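Local coordinates for natterin-like protein (Lethenteron camtschaticum, PDB 6IUL) that probably acts as a pore-forming cytotoxin in lamprey immunity, joining a jacalin-like lectin domain to an aerolysin-type pore-forming module, at residues A[171-176]-A[263-268]; A[72-77]-A[95-100]; A[38-43]-A[86-91]; A[31-36]-A[45-50]; A[150-155]-A[280-285]. All coordinates share one frame; numbering follows the deposited sequence.

Overall arrangement
Contacts 2, 3 and 4 lie in the jacalin-like lectin domain, contacts 1 and 5 in the elongated ETX/MTX2 module. Along the chain, contact 4 interleaves with contact 3 and contact 3 with contact 2; contact 5 then encloses contact 1. Contacts 3 and 4 share strand 42-49 and touch directly, and contacts 2 and 3 share strand 89-96 of a second sheet, their centres about 24 Å apart. Strand 260-285 carries both contact 1 and contact 5, whose centres lie about 46 Å apart. The centres of contacts 1 and 3 are about 80 Å apart, which reflects how far the ETX/MTX2 module extends from the lectin domain. Contacts 1 and 2 both meet the second subunit.

Contact 1 of 5, residues A[171-176]-A[263-268]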
# COMPACT_ATOMS: atom_id res chain seq x y z
N ILE A 171 11.97 24.13 3.47
CA ILE A 171 12.02 23.46 2.20
C ILE A 171 12.96 24.20 1.25
O ILE A 171 13.71 23.58 0.47
CB ILE A 171 10.62 23.43 1.58
CG1 ILE A 171 9.70 22.59 2.45
CG2 ILE A 171 10.67 22.87 0.13
CD1 ILE A 171 8.24 22.78 2.12
N LYS A 172 12.91 25.52 1.25
CA LYS A 172 13.68 26.26 0.23
C LYS A 172 13.99 27.66 0.69
O LYS A 172 13.14 28.32 1.36
CB LYS A 172 12.91 26.31 -1.09
CG LYS A 172 13.59 27.13 -2.20
CD LYS A 172 12.85 27.05 -3.53
CE LYS A 172 13.57 27.85 -4.62
NZ LYS A 172 12.90 27.78 -5.93
N GLU A 173 15.16 28.14 0.30
CA GLU A 173 15.51 29.55 0.62
C GLU A 173 16.06 30.22 -0.60
O GLU A 173 16.98 29.69 -1.27
CB GLU A 173 16.54 29.64 1.75
CG GLU A 173 16.94 31.07 2.11
CD GLU A 173 17.77 31.15 3.42
OE1 GLU A 173 17.73 30.21 4.25
OE2 GLU A 173 18.46 32.16 3.67
N MET A 174 15.55 31.41 -0.86
CA MET A 174 16.00 32.18 -2.00
C MET A 174 16.11 33.65 -1.58
O MET A 174 15.36 34.16 -0.75
CB MET A 174 15.01 31.97 -3.16
CG MET A 174 15.38 32.60 -4.49
SD MET A 174 17.12 32.44 -4.92
CE MET A 174 17.18 33.59 -6.31
N GLU A 175 17.03 34.36 -2.20
CA GLU A 175 17.23 35.77 -1.85
C GLU A 175 17.07 36.66 -3.10
O GLU A 175 17.52 36.31 -4.20
CB GLU A 175 18.62 35.95 -1.24
CG GLU A 175 18.95 37.37 -0.79
CD GLU A 175 20.40 37.48 -0.29
OE1 GLU A 175 20.63 37.16 0.89
OE2 GLU A 175 21.29 37.83 -1.09
N TYR A 176 16.41 37.79 -2.91
CA TYR A 176 16.15 38.74 -3.99
C TYR A 176 16.75 40.07 -3.57
O TYR A 176 16.35 40.62 -2.54
CB TYR A 176 14.63 38.89 -4.21
CG TYR A 176 13.97 37.60 -4.57
CD1 TYR A 176 14.00 37.13 -5.89
CD2 TYR A 176 13.36 36.81 -3.61
CE1 TYR A 176 13.40 35.92 -6.24
CE2 TYR A 176 12.79 35.59 -3.95
CZ TYR A 176 12.82 35.14 -5.25
OH TYR A 176 12.27 33.91 -5.54
N THR A 263 14.47 38.07 1.65
CA THR A 263 14.89 36.68 1.74
C THR A 263 13.62 35.89 2.00
O THR A 263 12.82 36.21 2.89
CB THR A 263 15.94 36.45 2.87
OG1 THR A 263 17.09 37.32 2.69
CG2 THR A 263 16.48 35.06 2.82
N VAL A 264 13.39 34.88 1.18
CA VAL A 264 12.14 34.08 1.27
C VAL A 264 12.47 32.67 1.66
O VAL A 264 13.33 32.00 1.04
CB VAL A 264 11.43 34.05 -0.07
CG1 VAL A 264 10.17 33.21 0.00
CG2 VAL A 264 11.12 35.47 -0.52
N VAL A 265 11.81 32.21 2.70
CA VAL A 265 11.97 30.81 3.16
C VAL A 265 10.63 30.12 3.09
O VAL A 265 9.65 30.59 3.65
CB VAL A 265 12.50 30.74 4.58
CG1 VAL A 265 12.63 29.29 5.01
CG2 VAL A 265 13.85 31.45 4.69
N ALA A 266 10.60 29.01 2.36
CA ALA A 266 9.42 28.15 2.30
C ALA A 266 9.51 27.01 3.32
O ALA A 266 10.54 26.32 3.41
CB ALA A 266 9.22 27.58 0.89
N ASN A 267 8.39 26.83 4.00
CA ASN A 267 8.23 25.86 5.10
C ASN A 267 6.97 24.97 4.92
O ASN A 267 6.05 25.29 4.15
CB ASN A 267 8.10 26.56 6.45
CG ASN A 267 9.29 27.42 6.77
OD1 ASN A 267 10.42 26.91 6.91
ND2 ASN A 267 9.06 28.75 6.88
N ILE A 268 6.95 23.86 5.66
CA ILE A 268 5.77 23.01 5.77
C ILE A 268 5.71 22.40 7.14
O ILE A 268 6.73 22.16 7.78
CB ILE A 268 5.72 21.94 4.69
CG1 ILE A 268 4.29 21.44 4.52
CG2 ILE A 268 6.71 20.86 5.03
CD1 ILE A 268 4.08 20.43 3.40
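Tyr176 turns the edge of its ring to Val264, whose CG2 lies near the ring plane, 3.8 Å from Tyr176 CE2. The ring of Tyr186 also meets that of Tyr176, with the planes inclined at about 35°, and Val254 and Val256 of strand 241-256 pack on it too. Val264 shares its face of the sheet with Lys172, Met174 and Ala266. Lys172 runs out fully extended, away from its cross-strand neighbour, and its NZ forms a salt bridge with Asp118 of the second subunit. On the other face the carboxylate of Glu173 leans over Thr263, OE2 standing 3.6 Å from Thr263 CG2, while Glu173 CG passes Val265 CG2 at 4.0 Å. CG of Glu173 is anti to the backbone N (chi1 180°), which carries it along the strand toward the end where Thr263 lies. The backbones pair through Met174 and Val264, whose N-H groups each donate to the other's carbonyl. Farther along, Ala266 O takes a short bond from Ile171 N (2.6 Å) and a weak one from Lys172 N (3.3 Å), while Ala266 N donates to Lys172 O. Beyond this doubled acceptor, Ile171 CD1 reaches Ile268 CB at 3.7 Å. Two residues facing one make a classic beta bulge, here interrupting a long antiparallel pair of the aerolysin-type module.

Contact 2 of 5, residues A[72-77]-A[95-100]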
# COMPACT_ATOMS: atom_id res chain seq x y z
N GLY A 72 -5.48 -16.19 7.19
CA GLY A 72 -6.10 -16.19 5.88
C GLY A 72 -6.61 -17.54 5.39
O GLY A 72 -7.20 -17.62 4.32
N GLU A 73 -6.39 -18.58 6.17
CA GLU A 73 -6.85 -19.94 5.78
C GLU A 73 -8.25 -20.18 6.28
O GLU A 73 -8.52 -20.00 7.46
CB GLU A 73 -5.92 -20.99 6.38
CG GLU A 73 -6.18 -22.40 5.87
CD GLU A 73 -5.21 -23.43 6.43
OE1 GLU A 73 -4.64 -23.17 7.51
OE2 GLU A 73 -5.06 -24.51 5.78
N PHE A 74 -9.16 -20.59 5.39
CA PHE A 74 -10.51 -20.89 5.80
C PHE A 74 -10.92 -22.31 5.42
O PHE A 74 -10.13 -23.04 4.86
CB PHE A 74 -11.51 -19.86 5.24
CG PHE A 74 -11.53 -19.75 3.76
CD1 PHE A 74 -10.64 -18.91 3.08
CD2 PHE A 74 -12.47 -20.47 3.01
CE1 PHE A 74 -10.68 -18.81 1.69
CE2 PHE A 74 -12.54 -20.36 1.61
CZ PHE A 74 -11.62 -19.53 0.94
N ILE A 75 -12.16 -22.69 5.74
CA ILE A 75 -12.63 -24.05 5.48
C ILE A 75 -13.39 -24.13 4.18
O ILE A 75 -14.31 -23.36 3.94
CB ILE A 75 -13.49 -24.57 6.64
CG1 ILE A 75 -12.63 -24.73 7.89
CG2 ILE A 75 -14.10 -25.90 6.29
CD1 ILE A 75 -13.42 -25.10 9.14
N LYS A 76 -12.96 -25.04 3.31
CA LYS A 76 -13.58 -25.24 2.01
C LYS A 76 -14.71 -26.28 2.06
O LYS A 76 -15.72 -26.21 1.33
CB LYS A 76 -12.48 -25.64 1.02
CG LYS A 76 -12.94 -26.28 -0.27
CD LYS A 76 -11.74 -26.45 -1.20
CE LYS A 76 -10.84 -27.57 -0.73
NZ LYS A 76 -9.88 -27.94 -1.78
N SER A 77 -14.53 -27.28 2.89
CA SER A 77 -15.55 -28.34 3.04
C SER A 77 -15.44 -28.95 4.43
O SER A 77 -14.39 -28.97 5.02
CB SER A 77 -15.40 -29.41 1.96
OG SER A 77 -14.18 -30.11 2.11
N ILE A 95 -11.46 -29.89 5.02
CA ILE A 95 -10.39 -29.55 4.13
C ILE A 95 -10.38 -28.04 4.02
O ILE A 95 -11.44 -27.41 3.85
CB ILE A 95 -10.59 -30.19 2.74
CG1 ILE A 95 -10.60 -31.72 2.85
CG2 ILE A 95 -9.41 -29.80 1.82
CD1 ILE A 95 -11.10 -32.43 1.63
N THR A 96 -9.20 -27.44 4.11
CA THR A 96 -9.10 -25.99 4.08
C THR A 96 -8.89 -25.43 2.69
O THR A 96 -8.71 -26.18 1.71
CB THR A 96 -7.96 -25.47 4.95
OG1 THR A 96 -6.72 -25.74 4.30
CG2 THR A 96 -8.01 -26.18 6.32
N SER A 97 -8.93 -24.09 2.63
CA SER A 97 -8.71 -23.36 1.39
C SER A 97 -7.31 -23.56 0.85
O SER A 97 -7.09 -23.30 -0.33
CB SER A 97 -8.97 -21.85 1.62
OG SER A 97 -8.16 -21.37 2.66
N ARG A 98 -6.37 -24.01 1.70
CA ARG A 98 -5.01 -24.33 1.26
C ARG A 98 -4.84 -25.83 1.12
O ARG A 98 -3.75 -26.33 1.22
CB ARG A 98 -4.00 -23.81 2.24
CG ARG A 98 -4.26 -22.40 2.71
CD ARG A 98 -3.12 -21.51 2.40
NE ARG A 98 -3.54 -20.12 2.57
CZ ARG A 98 -3.17 -19.31 3.55
NH1 ARG A 98 -2.33 -19.69 4.49
NH2 ARG A 98 -3.61 -18.08 3.54
N SER A 99 -5.93 -26.54 0.91
CA SER A 99 -5.90 -27.99 0.71
C SER A 99 -5.33 -28.82 1.86
O SER A 99 -5.07 -29.99 1.68
CB SER A 99 -5.22 -28.36 -0.63
OG SER A 99 -5.84 -27.61 -1.68
N ARG A 100 -5.16 -28.24 3.05
CA ARG A 100 -4.78 -29.05 4.21
C ARG A 100 -6.01 -29.74 4.80
O ARG A 100 -7.13 -29.19 4.80
CB ARG A 100 -4.12 -28.20 5.25
CG ARG A 100 -2.83 -27.53 4.78
CD ARG A 100 -2.44 -26.44 5.74
NE ARG A 100 -2.10 -26.99 7.02
CZ ARG A 100 -2.23 -26.37 8.20
NH1 ARG A 100 -2.79 -25.18 8.31
NH2 ARG A 100 -1.84 -27.01 9.29
O HOH W 1 -6.83 -19.21 1.71
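Glu73 OE2 receives a short hydrogen bond of 2.5 Å from Thr96 OG1, which arrives on the anti side of the oxygen, 24° out of the carboxylate plane. The other oxygen, OE1, forms a salt bridge with Arg100 NH1 at 2.8 Å, though the hydrogen bond within it is bent and weak; Glu70 N also donates to OE1. Thr96 OG1 in turn accepts from Arg98 N (3.1 Å), an ST turn, and also from Arg100 N (3.2 Å), and these two donors help to orient its hydroxyl toward Glu73. Next to this, Ser97 OG takes Phe74 N at 3.0 Å, and Ser97 CB sits over the centre of the Phe74 ring, 3.5 Å from its centroid. Farther out, Ile95 O accepts from both Lys76 N and Ser77 N in a classic beta bulge where the hairpin strands 75-82 and 89-96 begin and end. The buried carboxylate is thus met by hydroxyl, amide and guanidinium donors, which would favour its charged form.

Contact 3 of 5, residues A[38-43]-A[86-91]; sequences GGWQVR and GTRLGA
Val42 and Leu89 make the tight part of this contact. Val42 N donates to Leu89 O at 3.0 Å in a nearly straight bond of 171°, the one hydrogen bond between the segments. Beside it, Val42 CG2 rests 4.0 Å from Leu89 CG and 3.9 Å from the carbonyl carbon of Gly90. Ile135 packs against both Val42 and Leu89. Since strands 42-49 and 89-96 belong to two different sheets and Ile135 to a strand of the third, this buried end closes a corner of the beta prism expected of a jacalin-like domain. The outer side is more open to solvent and has no hydrogen bond across the segments. There Trp40 sets the far corner of its indole over one face of the Arg88 guanidinium, with CH2 3.9 Å above the centre of that plane. Indole and guanidinium are 61° apart, so they are tilted rather than stacked; the nearest approach is Trp40 CZ3 to Arg88 CD, 3.6 Å. Gln41 joins the two sides. Its CB lies 3.8 Å from Arg88 CD, and its bend at CD (chi2 -85°) accompanies a turn back of OE1, which accepts from Trp40 N at 2.8 Å. Arg88 is held at its NE by a salt bridge to Asp134, to which Gln41 NE2 also donates weakly. That salt bridge fixes the guanidinium with one face to the indole corner and probably balances its charge.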
# COMPACT_ATOMS: atom_id res chain seq x y z
N GLY A 38 -12.64 -41.83 21.00
CA GLY A 38 -12.64 -43.14 21.62
C GLY A 38 -13.05 -44.22 20.60
O GLY A 38 -13.09 -43.98 19.38
N GLY A 39 -13.39 -45.40 21.11
CA GLY A 39 -13.78 -46.48 20.27
C GLY A 39 -15.02 -46.26 19.46
O GLY A 39 -15.05 -46.60 18.28
N TRP A 40 -16.02 -45.67 20.05
CA TRP A 40 -17.33 -45.56 19.41
C TRP A 40 -17.85 -44.10 19.47
O TRP A 40 -19.06 -43.83 19.43
CB TRP A 40 -18.36 -46.55 20.03
CG TRP A 40 -18.42 -46.52 21.56
CD1 TRP A 40 -17.51 -47.10 22.44
CD2 TRP A 40 -19.44 -45.94 22.38
NE1 TRP A 40 -17.90 -46.87 23.74
CE2 TRP A 40 -19.10 -46.19 23.74
CE3 TRP A 40 -20.62 -45.24 22.10
CZ2 TRP A 40 -19.86 -45.71 24.82
CZ3 TRP A 40 -21.40 -44.77 23.17
CH2 TRP A 40 -21.02 -45.02 24.52
N GLN A 41 -16.93 -43.16 19.57
CA GLN A 41 -17.33 -41.76 19.70
C GLN A 41 -16.17 -40.80 19.52
O GLN A 41 -14.99 -41.20 19.60
CB GLN A 41 -17.99 -41.50 21.08
CG GLN A 41 -17.01 -41.46 22.22
CD GLN A 41 -16.65 -42.85 22.80
OE1 GLN A 41 -16.39 -43.78 22.10
NE2 GLN A 41 -16.58 -42.91 24.07
N VAL A 42 -16.51 -39.53 19.23
CA VAL A 42 -15.64 -38.42 19.56
C VAL A 42 -15.82 -38.17 21.05
O VAL A 42 -16.94 -37.92 21.48
CB VAL A 42 -16.01 -37.16 18.76
CG1 VAL A 42 -15.26 -35.92 19.31
CG2 VAL A 42 -15.72 -37.39 17.28
N ARG A 43 -14.72 -38.25 21.82
CA ARG A 43 -14.77 -38.10 23.26
C ARG A 43 -14.82 -36.65 23.70
O ARG A 43 -15.47 -36.30 24.70
CB ARG A 43 -13.55 -38.76 23.90
CG ARG A 43 -13.64 -40.27 24.04
CD ARG A 43 -13.73 -40.48 25.58
NE ARG A 43 -12.38 -40.58 26.10
CZ ARG A 43 -12.03 -40.81 27.38
NH1 ARG A 43 -12.90 -40.87 28.37
NH2 ARG A 43 -10.76 -41.03 27.66
N GLY A 86 -26.06 -44.03 15.98
CA GLY A 86 -26.72 -42.73 15.92
C GLY A 86 -26.87 -42.05 17.28
O GLY A 86 -27.76 -41.23 17.44
N THR A 87 -26.01 -42.37 18.24
CA THR A 87 -26.13 -41.81 19.62
C THR A 87 -25.03 -40.81 19.98
O THR A 87 -25.10 -40.12 21.00
CB THR A 87 -26.05 -42.98 20.63
OG1 THR A 87 -24.87 -43.78 20.40
CG2 THR A 87 -27.26 -43.91 20.45
N ARG A 88 -23.98 -40.74 19.17
CA ARG A 88 -22.88 -39.76 19.39
C ARG A 88 -22.35 -39.25 18.08
O ARG A 88 -22.58 -39.83 17.01
CB ARG A 88 -21.75 -40.45 20.23
CG ARG A 88 -22.17 -40.36 21.71
CD ARG A 88 -21.43 -41.26 22.60
NE ARG A 88 -21.80 -41.05 23.97
CZ ARG A 88 -22.90 -41.55 24.55
NH1 ARG A 88 -23.80 -42.19 23.86
NH2 ARG A 88 -23.12 -41.34 25.84
N LEU A 89 -21.58 -38.17 18.16
CA LEU A 89 -20.78 -37.73 17.03
C LEU A 89 -19.72 -38.79 16.80
O LEU A 89 -19.10 -39.25 17.76
CB LEU A 89 -20.13 -36.35 17.31
CG LEU A 89 -19.22 -35.81 16.22
CD1 LEU A 89 -20.00 -35.51 14.92
CD2 LEU A 89 -18.52 -34.54 16.70
N GLY A 90 -19.49 -39.15 15.55
CA GLY A 90 -18.57 -40.25 15.23
C GLY A 90 -17.27 -39.79 14.59
O GLY A 90 -16.24 -40.44 14.70
N ALA A 91 -17.33 -38.70 13.83
CA ALA A 91 -16.17 -38.22 13.13
C ALA A 91 -16.35 -36.80 12.63
O ALA A 91 -17.45 -36.36 12.38
CB ALA A 91 -15.90 -39.14 11.93

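Contact 4 of 5, residues A[31-36]-A[45-50]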
# COMPACT_ATOMS: atom_id res chain seq x y z
N GLN A 31 -9.34 -20.51 15.53
CA GLN A 31 -7.91 -20.51 15.28
C GLN A 31 -7.32 -21.92 15.35
O GLN A 31 -6.45 -22.28 14.55
CB GLN A 31 -7.16 -19.61 16.27
CG GLN A 31 -5.67 -19.62 15.97
CD GLN A 31 -4.85 -18.50 16.56
OE1 GLN A 31 -5.37 -17.57 17.20
NE2 GLN A 31 -3.54 -18.64 16.42
N LYS A 32 -7.80 -22.70 16.31
CA LYS A 32 -7.25 -23.99 16.56
C LYS A 32 -8.30 -24.95 17.13
O LYS A 32 -9.13 -24.57 17.93
CB LYS A 32 -6.09 -23.84 17.54
CG LYS A 32 -5.27 -25.10 17.81
CD LYS A 32 -4.14 -24.75 18.82
CE LYS A 32 -3.27 -25.94 19.13
NZ LYS A 32 -2.06 -25.50 19.91
N LEU A 33 -8.19 -26.22 16.76
CA LEU A 33 -9.07 -27.27 17.25
C LEU A 33 -8.26 -28.49 17.63
O LEU A 33 -7.30 -28.85 16.95
CB LEU A 33 -9.99 -27.67 16.13
CG LEU A 33 -10.91 -28.83 16.33
CD1 LEU A 33 -11.88 -28.48 17.43
CD2 LEU A 33 -11.71 -29.23 15.07
N SER A 34 -8.65 -29.15 18.71
CA SER A 34 -8.08 -30.41 19.10
C SER A 34 -9.19 -31.39 19.49
O SER A 34 -10.12 -31.04 20.19
CB SER A 34 -7.10 -30.18 20.26
OG SER A 34 -6.58 -31.41 20.69
N VAL A 35 -9.06 -32.64 19.03
CA VAL A 35 -10.11 -33.63 19.13
C VAL A 35 -9.57 -34.93 19.72
O VAL A 35 -8.52 -35.46 19.30
CB VAL A 35 -10.75 -33.93 17.76
CG1 VAL A 35 -11.88 -34.95 17.88
CG2 VAL A 35 -11.32 -32.67 17.13
N SER A 36 -10.30 -35.44 20.70
CA SER A 36 -10.05 -36.73 21.27
C SER A 36 -11.13 -37.70 20.78
O SER A 36 -12.31 -37.35 20.73
CB SER A 36 -10.06 -36.69 22.82
OG SER A 36 -8.91 -35.99 23.31
N VAL A 45 -13.51 -32.25 22.62
CA VAL A 45 -12.99 -31.23 21.74
C VAL A 45 -12.50 -30.06 22.58
O VAL A 45 -13.14 -29.67 23.54
CB VAL A 45 -14.14 -30.79 20.81
CG1 VAL A 45 -13.93 -29.44 20.25
CG2 VAL A 45 -14.30 -31.76 19.66
N GLN A 46 -11.36 -29.51 22.22
CA GLN A 46 -10.93 -28.23 22.74
C GLN A 46 -10.78 -27.22 21.56
O GLN A 46 -10.22 -27.53 20.51
CB GLN A 46 -9.64 -28.42 23.50
CG GLN A 46 -8.98 -27.18 24.06
CD GLN A 46 -7.93 -27.48 25.12
OE1 GLN A 46 -6.83 -27.93 24.83
NE2 GLN A 46 -8.28 -27.19 26.33
N VAL A 47 -11.27 -26.01 21.76
CA VAL A 47 -11.37 -25.03 20.71
C VAL A 47 -10.78 -23.71 21.19
O VAL A 47 -11.07 -23.24 22.32
CB VAL A 47 -12.86 -24.77 20.38
CG1 VAL A 47 -13.02 -23.71 19.30
CG2 VAL A 47 -13.58 -26.06 19.99
N TRP A 48 -9.98 -23.11 20.31
CA TRP A 48 -9.37 -21.79 20.56
C TRP A 48 -9.88 -20.77 19.51
O TRP A 48 -9.92 -21.08 18.30
CB TRP A 48 -7.86 -21.85 20.40
CG TRP A 48 -7.09 -22.65 21.41
CD1 TRP A 48 -6.30 -22.14 22.40
CD2 TRP A 48 -6.94 -24.08 21.45
NE1 TRP A 48 -5.68 -23.17 23.07
CE2 TRP A 48 -6.04 -24.37 22.51
CE3 TRP A 48 -7.44 -25.13 20.70
CZ2 TRP A 48 -5.67 -25.70 22.86
CZ3 TRP A 48 -7.09 -26.42 21.00
CH2 TRP A 48 -6.19 -26.71 22.08
N LEU A 49 -10.25 -19.58 19.97
CA LEU A 49 -10.63 -18.50 19.07
C LEU A 49 -9.51 -17.48 18.95
O LEU A 49 -8.60 -17.46 19.75
CB LEU A 49 -11.90 -17.83 19.54
CG LEU A 49 -13.09 -18.76 19.73
CD1 LEU A 49 -14.32 -17.99 20.18
CD2 LEU A 49 -13.37 -19.54 18.45
N THR A 50 -9.57 -16.65 17.92
CA THR A 50 -8.49 -15.71 17.62
C THR A 50 -8.37 -14.57 18.66
O THR A 50 -7.38 -13.87 18.62
CB THR A 50 -8.66 -15.06 16.25
OG1 THR A 50 -9.98 -14.51 16.16
CG2 THR A 50 -8.43 -16.07 15.14
O HOH W 2 -5.36 -14.74 17.60
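Lys32 lies along Trp48, both side chains pointing the same way, and its extended methylene chain roofs one face of the indole. CD stands 3.9 Å from the centroid of the six-membered ring, a CH-pi contact, and NZ follows at 4.9 Å over the same face as a cation-pi partner. Gln46 CG closes the opposite face, 3.4 Å above the plane and toward the rim, making a slot for the ring. The edge of the indole fits against the neighbouring backbone: Trp48 CZ3 is 3.8 Å from Ser34 CB, and CE3 comes to 3.3 Å from Lys32 O. CG of Trp48 sits beside the backbone N (chi1 -67°), which starts the indole toward this groove. The hairpin of strands 30-37 and 42-49 carrying it forms the middle of one four-stranded antiparallel sheet of the jacalin-like domain, with the other face turned to the interior. There Leu33 CD1 is a bump between two valines, 3.6 Å from Val45 CG1 and 3.9 Å from Val47 CG2, and Val35 CG2 lies alongside Val45 CG2. Phe102 from another sheet packs against Leu33 and Val35. At the far end, Gln31 N and, weakly, Lys32 N both donate to Trp48 O, a classic beta bulge, and Gln31 CB there meets Thr50 CG2 at 3.9 Å.

Contact 5 of 5, residues A[150-155]-A[280-285]; sequences VIQDMK and LLRITC
Gln152 and Arg282 cross obliquely: CG of Gln152 is set between its backbone N and carbonyl carbon (chi1 66°), and chi3 of -69° turns NE of Arg282 aside. Gln152 OE1 ends 3.8 Å from Arg282 CB, while NE2 comes to 3.4 Å from Arg282 NH1; both are donors, so no hydrogen bond joins them. The amide and guanidinium planes are steeply inclined to each other. Arg282 is instead held through NE by a salt bridge to Asp292. Just past Gln152, Asp153 turns the chain at positive phi, and its OD2 lies alongside Leu280, 3.9 Å from CD2. The backbones are gripped by two reciprocal pairs of hydrogen bonds: Val150 N to Arg282 O at 3.0 Å and Arg282 N to Val150 O at 2.9 Å, with Gln152 and Leu280 bonded in the same two-way manner. On the opposite face, Ile151 CG1 meets Leu281 CD1 at 4.0 Å, and Leu295 from strand 290-313 packs on both. Segments 150-152 and 280-285 run 145° apart in direction, a marked departure from exact antiparallel. Strand 135-155 lies beside 212-223, in parallel, as well as beside 260-285, whose other edge is taken by 290-313 through Leu281 and Ile283.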
# COMPACT_ATOMS: atom_id res chain seq x y z
N VAL A 150 -16.94 -4.00 6.67
CA VAL A 150 -16.70 -2.56 6.62
C VAL A 150 -16.69 -1.98 8.01
O VAL A 150 -17.63 -2.17 8.80
CB VAL A 150 -17.76 -1.81 5.80
CG1 VAL A 150 -17.34 -0.36 5.66
CG2 VAL A 150 -17.88 -2.37 4.39
N ILE A 151 -15.63 -1.27 8.32
CA ILE A 151 -15.50 -0.59 9.58
C ILE A 151 -16.07 0.82 9.38
O ILE A 151 -15.71 1.52 8.44
CB ILE A 151 -14.05 -0.50 10.01
CG1 ILE A 151 -13.52 -1.89 10.34
CG2 ILE A 151 -13.91 0.43 11.21
CD1 ILE A 151 -12.04 -1.96 10.57
N GLN A 152 -16.98 1.22 10.24
CA GLN A 152 -17.73 2.46 10.09
C GLN A 152 -18.01 3.08 11.45
O GLN A 152 -17.52 2.59 12.46
CB GLN A 152 -19.01 2.22 9.29
CG GLN A 152 -20.06 1.36 9.95
CD GLN A 152 -20.96 0.68 8.89
OE1 GLN A 152 -20.50 -0.12 8.05
NE2 GLN A 152 -22.24 0.99 8.95
N ASP A 153 -18.80 4.16 11.46
CA ASP A 153 -19.05 4.97 12.67
C ASP A 153 -17.76 5.24 13.45
O ASP A 153 -17.68 4.99 14.65
CB ASP A 153 -20.08 4.29 13.61
CG ASP A 153 -21.41 4.00 12.92
OD1 ASP A 153 -21.83 4.73 11.98
OD2 ASP A 153 -22.06 3.03 13.34
N MET A 154 -16.75 5.74 12.73
CA MET A 154 -15.43 5.99 13.30
C MET A 154 -15.47 7.22 14.22
O MET A 154 -15.97 8.25 13.84
CB MET A 154 -14.39 6.20 12.18
CG MET A 154 -12.97 6.43 12.69
SD MET A 154 -12.30 5.00 13.56
CE MET A 154 -12.27 3.75 12.26
N LYS A 155 -14.92 7.07 15.42
CA LYS A 155 -14.89 8.16 16.40
C LYS A 155 -13.54 8.19 17.08
O LYS A 155 -12.95 7.16 17.34
CB LYS A 155 -15.98 7.99 17.47
CG LYS A 155 -17.36 8.25 16.95
CD LYS A 155 -18.43 7.74 17.91
CE LYS A 155 -19.83 8.18 17.54
NZ LYS A 155 -20.46 7.32 16.50
N LEU A 280 -17.40 0.51 14.49
CA LEU A 280 -18.24 -0.66 14.36
C LEU A 280 -17.80 -1.45 13.11
O LEU A 280 -17.71 -0.92 12.00
CB LEU A 280 -19.69 -0.19 14.24
CG LEU A 280 -20.73 -1.31 14.08
CD1 LEU A 280 -20.77 -2.17 15.35
CD2 LEU A 280 -22.12 -0.80 13.74
N LEU A 281 -17.55 -2.73 13.30
CA LEU A 281 -17.34 -3.62 12.17
C LEU A 281 -18.67 -4.21 11.76
O LEU A 281 -19.35 -4.87 12.55
CB LEU A 281 -16.36 -4.73 12.54
CG LEU A 281 -16.24 -5.86 11.49
CD1 LEU A 281 -15.65 -5.31 10.23
CD2 LEU A 281 -15.36 -6.96 12.01
N ARG A 282 -19.09 -3.95 10.54
CA ARG A 282 -20.29 -4.56 10.02
C ARG A 282 -19.95 -5.51 8.88
O ARG A 282 -19.43 -5.10 7.84
CB ARG A 282 -21.28 -3.52 9.51
CG ARG A 282 -22.50 -4.13 8.84
CD ARG A 282 -23.65 -3.16 8.73
NE ARG A 282 -24.19 -2.88 10.06
CZ ARG A 282 -24.83 -1.76 10.39
NH1 ARG A 282 -25.03 -0.79 9.51
NH2 ARG A 282 -25.30 -1.62 11.61
N ILE A 283 -20.31 -6.77 9.07
CA ILE A 283 -20.15 -7.79 8.06
C ILE A 283 -21.51 -8.05 7.45
O ILE A 283 -22.42 -8.47 8.13
CB ILE A 283 -19.60 -9.08 8.66
CG1 ILE A 283 -18.20 -8.81 9.23
CG2 ILE A 283 -19.57 -10.21 7.61
CD1 ILE A 283 -17.64 -9.93 10.07
N THR A 284 -21.62 -7.82 6.15
CA THR A 284 -22.85 -8.04 5.45
C THR A 284 -22.72 -9.27 4.59
O THR A 284 -21.79 -9.40 3.78
CB THR A 284 -23.19 -6.81 4.59
OG1 THR A 284 -23.23 -5.65 5.45
CG2 THR A 284 -24.53 -6.97 3.86
N CYS A 285 -23.68 -10.18 4.76
CA CYS A 285 -23.70 -11.42 4.01
C CYS A 285 -24.39 -11.27 2.66
O CYS A 285 -25.23 -10.38 2.48
CB CYS A 285 -24.44 -12.50 4.82
SG CYS A 285 -23.64 -12.92 6.36